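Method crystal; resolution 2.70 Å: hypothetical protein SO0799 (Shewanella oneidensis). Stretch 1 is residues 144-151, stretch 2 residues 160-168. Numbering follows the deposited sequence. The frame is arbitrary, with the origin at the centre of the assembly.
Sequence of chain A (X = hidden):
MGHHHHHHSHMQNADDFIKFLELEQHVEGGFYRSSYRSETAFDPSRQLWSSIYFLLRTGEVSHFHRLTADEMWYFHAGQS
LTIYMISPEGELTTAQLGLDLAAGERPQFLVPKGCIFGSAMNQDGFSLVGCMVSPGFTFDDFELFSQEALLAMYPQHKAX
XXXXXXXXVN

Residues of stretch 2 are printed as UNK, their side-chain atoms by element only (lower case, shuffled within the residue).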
# COMPACT_ATOMS: atom_id res chain seq x y z
N LEU A 144 4.82 -20.34 9.96
CA LEU A 144 6.26 -20.21 9.76
C LEU A 144 6.84 -21.62 9.55
O LEU A 144 6.30 -22.58 10.08
CB LEU A 144 6.88 -19.53 10.98
CG LEU A 144 8.26 -18.88 10.84
CD1 LEU A 144 8.23 -17.89 9.69
CD2 LEU A 144 8.64 -18.17 12.14
N PHE A 145 7.92 -21.73 8.77
CA PHE A 145 8.51 -23.05 8.49
C PHE A 145 9.98 -23.24 8.88
O PHE A 145 10.80 -22.34 8.75
CB PHE A 145 8.35 -23.39 7.01
CG PHE A 145 6.93 -23.63 6.60
CD1 PHE A 145 6.03 -22.57 6.47
CD2 PHE A 145 6.47 -24.91 6.36
CE1 PHE A 145 4.70 -22.79 6.11
CE2 PHE A 145 5.14 -25.15 6.00
CZ PHE A 145 4.26 -24.09 5.88
N SER A 146 10.29 -24.46 9.35
CA SER A 146 11.63 -24.84 9.77
C SER A 146 12.47 -25.18 8.56
O SER A 146 11.94 -25.67 7.57
CB SER A 146 11.57 -26.09 10.64
OG SER A 146 11.37 -27.24 9.83
N GLN A 147 13.78 -24.96 8.65
CA GLN A 147 14.68 -25.27 7.53
C GLN A 147 14.53 -26.75 7.19
O GLN A 147 14.61 -27.15 6.03
CB GLN A 147 16.13 -24.97 7.90
CG GLN A 147 17.06 -24.86 6.71
CD GLN A 147 18.50 -24.52 7.11
OE1 GLN A 147 19.23 -25.37 7.64
NE2 GLN A 147 18.90 -23.27 6.87
N GLU A 148 14.29 -27.55 8.23
CA GLU A 148 14.11 -28.99 8.07
C GLU A 148 13.08 -29.32 7.00
O GLU A 148 13.43 -29.76 5.91
CB GLU A 148 13.67 -29.63 9.40
CG GLU A 148 14.81 -30.09 10.32
CD GLU A 148 15.69 -28.96 10.82
OE1 GLU A 148 16.47 -28.40 10.02
OE2 GLU A 148 15.60 -28.64 12.02
N ALA A 149 11.81 -29.09 7.32
CA ALA A 149 10.74 -29.39 6.38
C ALA A 149 11.00 -28.80 5.00
O ALA A 149 10.68 -29.42 3.99
CB ALA A 149 9.41 -28.87 6.93
N LEU A 150 11.60 -27.62 4.96
CA LEU A 150 11.88 -26.96 3.69
C LEU A 150 12.93 -27.63 2.81
O LEU A 150 12.91 -27.47 1.59
CB LEU A 150 12.24 -25.50 3.93
CG LEU A 150 11.10 -24.64 4.49
CD1 LEU A 150 11.55 -23.20 4.58
CD2 LEU A 150 9.87 -24.78 3.60
N LEU A 151 13.86 -28.36 3.42
CA LEU A 151 14.86 -29.07 2.62
C LEU A 151 14.28 -30.44 2.27
O LEU A 151 14.71 -31.08 1.30
CB LEU A 151 16.18 -29.23 3.39
CG LEU A 151 17.13 -28.04 3.31
CD1 LEU A 151 17.44 -27.73 1.85
CD2 LEU A 151 16.52 -26.84 3.98
N UNK A 160 18.42 -21.09 -1.66
CA UNK A 160 17.66 -19.98 -1.10
C UNK A 160 16.95 -20.36 0.20
O UNK A 160 16.62 -19.48 1.01
c UNK A 160 15.38 -20.36 -2.08
c UNK A 160 16.60 -19.46 -2.10
c UNK A 160 16.24 -18.02 -1.79
N UNK A 161 16.72 -21.65 0.41
CA UNK A 161 16.08 -22.09 1.65
C UNK A 161 17.03 -21.83 2.83
O UNK A 161 16.59 -21.58 3.95
c UNK A 161 14.93 -23.90 0.35
c UNK A 161 15.74 -23.60 1.59
c UNK A 161 14.97 -24.00 2.84
N UNK A 162 18.33 -21.89 2.55
CA UNK A 162 19.37 -21.65 3.56
C UNK A 162 19.55 -20.17 3.86
O UNK A 162 20.49 -19.80 4.56
n UNK A 162 22.67 -25.17 3.22
o UNK A 162 22.83 -23.57 1.66
c UNK A 162 20.78 -23.69 2.90
c UNK A 162 22.19 -24.14 2.54
c UNK A 162 20.71 -22.20 3.09
N UNK A 163 18.68 -19.33 3.32
CA UNK A 163 18.78 -17.90 3.59
C UNK A 163 17.51 -17.37 4.24
O UNK A 163 17.56 -16.56 5.17
c UNK A 163 20.53 -17.13 1.88
c UNK A 163 19.06 -17.12 2.29
c UNK A 163 21.07 -18.54 1.68
c UNK A 163 22.56 -18.52 1.33
n UNK A 163 23.14 -19.88 1.11
N UNK A 164 16.37 -17.84 3.74
CA UNK A 164 15.07 -17.41 4.24
C UNK A 164 14.46 -18.47 5.15
O UNK A 164 13.24 -18.66 5.16
c UNK A 164 13.52 -16.12 0.88
c UNK A 164 15.03 -14.89 2.43
c UNK A 164 14.62 -16.25 1.92
c UNK A 164 14.11 -17.13 3.08
N UNK A 165 15.30 -19.17 5.90
CA UNK A 165 14.82 -20.20 6.81
C UNK A 165 15.89 -20.52 7.85
O UNK A 165 17.04 -20.11 7.70
o UNK A 165 13.92 -22.46 6.86
c UNK A 165 14.48 -21.47 6.02
N UNK A 166 15.50 -21.21 8.91
CA UNK A 166 16.43 -21.60 9.96
C UNK A 166 16.05 -22.95 10.55
O UNK A 166 14.87 -23.25 10.72
n UNK A 166 16.27 -17.90 12.28
n UNK A 166 14.80 -16.31 13.08
c UNK A 166 17.42 -19.37 10.69
c UNK A 166 16.01 -16.65 12.65
c UNK A 166 16.51 -20.53 11.06
n UNK A 166 16.97 -15.73 12.60
c UNK A 166 17.56 -18.36 11.81
N UNK A 167 17.07 -23.77 10.88
CA UNK A 167 16.94 -25.11 11.46
C UNK A 167 16.38 -25.28 12.87
O UNK A 167 16.20 -24.31 13.61
c UNK A 167 18.49 -23.42 10.68
c UNK A 167 18.36 -25.66 11.33
c UNK A 167 19.20 -24.44 11.52
N UNK A 168 16.12 -26.54 13.22
CA UNK A 168 15.58 -26.93 14.51
C UNK A 168 14.20 -26.33 14.74
O UNK A 168 14.05 -25.51 15.67
c UNK A 168 16.65 -27.52 16.78
c UNK A 168 17.41 -28.80 16.40
o UNK A 168 16.80 -29.89 16.44
o UNK A 168 18.62 -28.70 16.08
c UNK A 168 16.54 -26.51 15.63

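Position 160 carries three side-chain carbons, one bonded to CA and bearing the other two. Three carbons in all, forked at CB, with no oxygen, give valine, so this is Val160; its side chain makes no contact with stretch 1.

Position 161 repeats the pattern, three carbons forked at CB, but here CB points toward stretch 1. One branch carbon lies 3.3 Å from Leu150 CB and 3.4 Å from Leu151 CD2. The residue is Val161, and that branch is CG1; with chi1 at -175° (t) it meets both leucines.

Position 162 has three carbons in a row, the third carrying one oxygen and one nitrogen. A terminal amide at this length is glutamine, Gln162. It is the first residue to leave helical phi/psi, and its CA sits 3.7 Å from Gln147 NE2.

Position 163 shows four carbons in a row ending in nitrogen, the signature of lysine. The CA-to-CB bond of Lys163 points away from stretch 1, and the residue makes no contact with it.

Position 164 has four carbons, forked at the second. A fork at that atom, with CB unbranched, gives Leu164, whose CA-to-CB bond is directed sideways and whose side chain makes no contact with stretch 1.

Position 165 has one carbon and one oxygen, hence Ser165. Its CB points toward stretch 1, and OG lies 3.0 Å from Gln147 CA and 3.4 Å from Leu150 CD1. OG also comes within 3.1 Å of Gln147 N, but the poor angle excludes a hydrogen bond.

Position 166 runs through three carbons to a nitrogen, then a carbon carrying two more nitrogens: a guanidinium, so Arg166. Its CA-to-CB bond points away from stretch 1, while the backbone O accepts from Gln147 N at 2.9 Å with an N-H...acceptor angle of 159°.

Position 167 has three carbons closing a ring onto its own backbone N, which identifies Pro167. That N, lacking a hydrogen, packs 3.3 Å from Gln147 CB.

Position 168 has three carbons, the third carrying two oxygens. This carboxylate is one methylene longer than aspartate, so the residue is Glu168. Its backbone N donates to Glu148 OE2 at 2.5 Å, a very short bond with an angle of 138°.

The contact buries 473 Å² and combines apolar packing with two backbone-donated hydrogen bonds. Val161 packs against Leu150 and Leu151, while Ser165 fits close to Gln147, the most covered residue in either stretch. Gln147 N begins the helix and is satisfied by Arg166 O; nearby, Ser146 OG caps the same helix by accepting from Ala149 N at 3.1 Å. Glu148 extends the polar contact to Glu168.

Stretch 2, residues 160-168: VVQKLSRPE
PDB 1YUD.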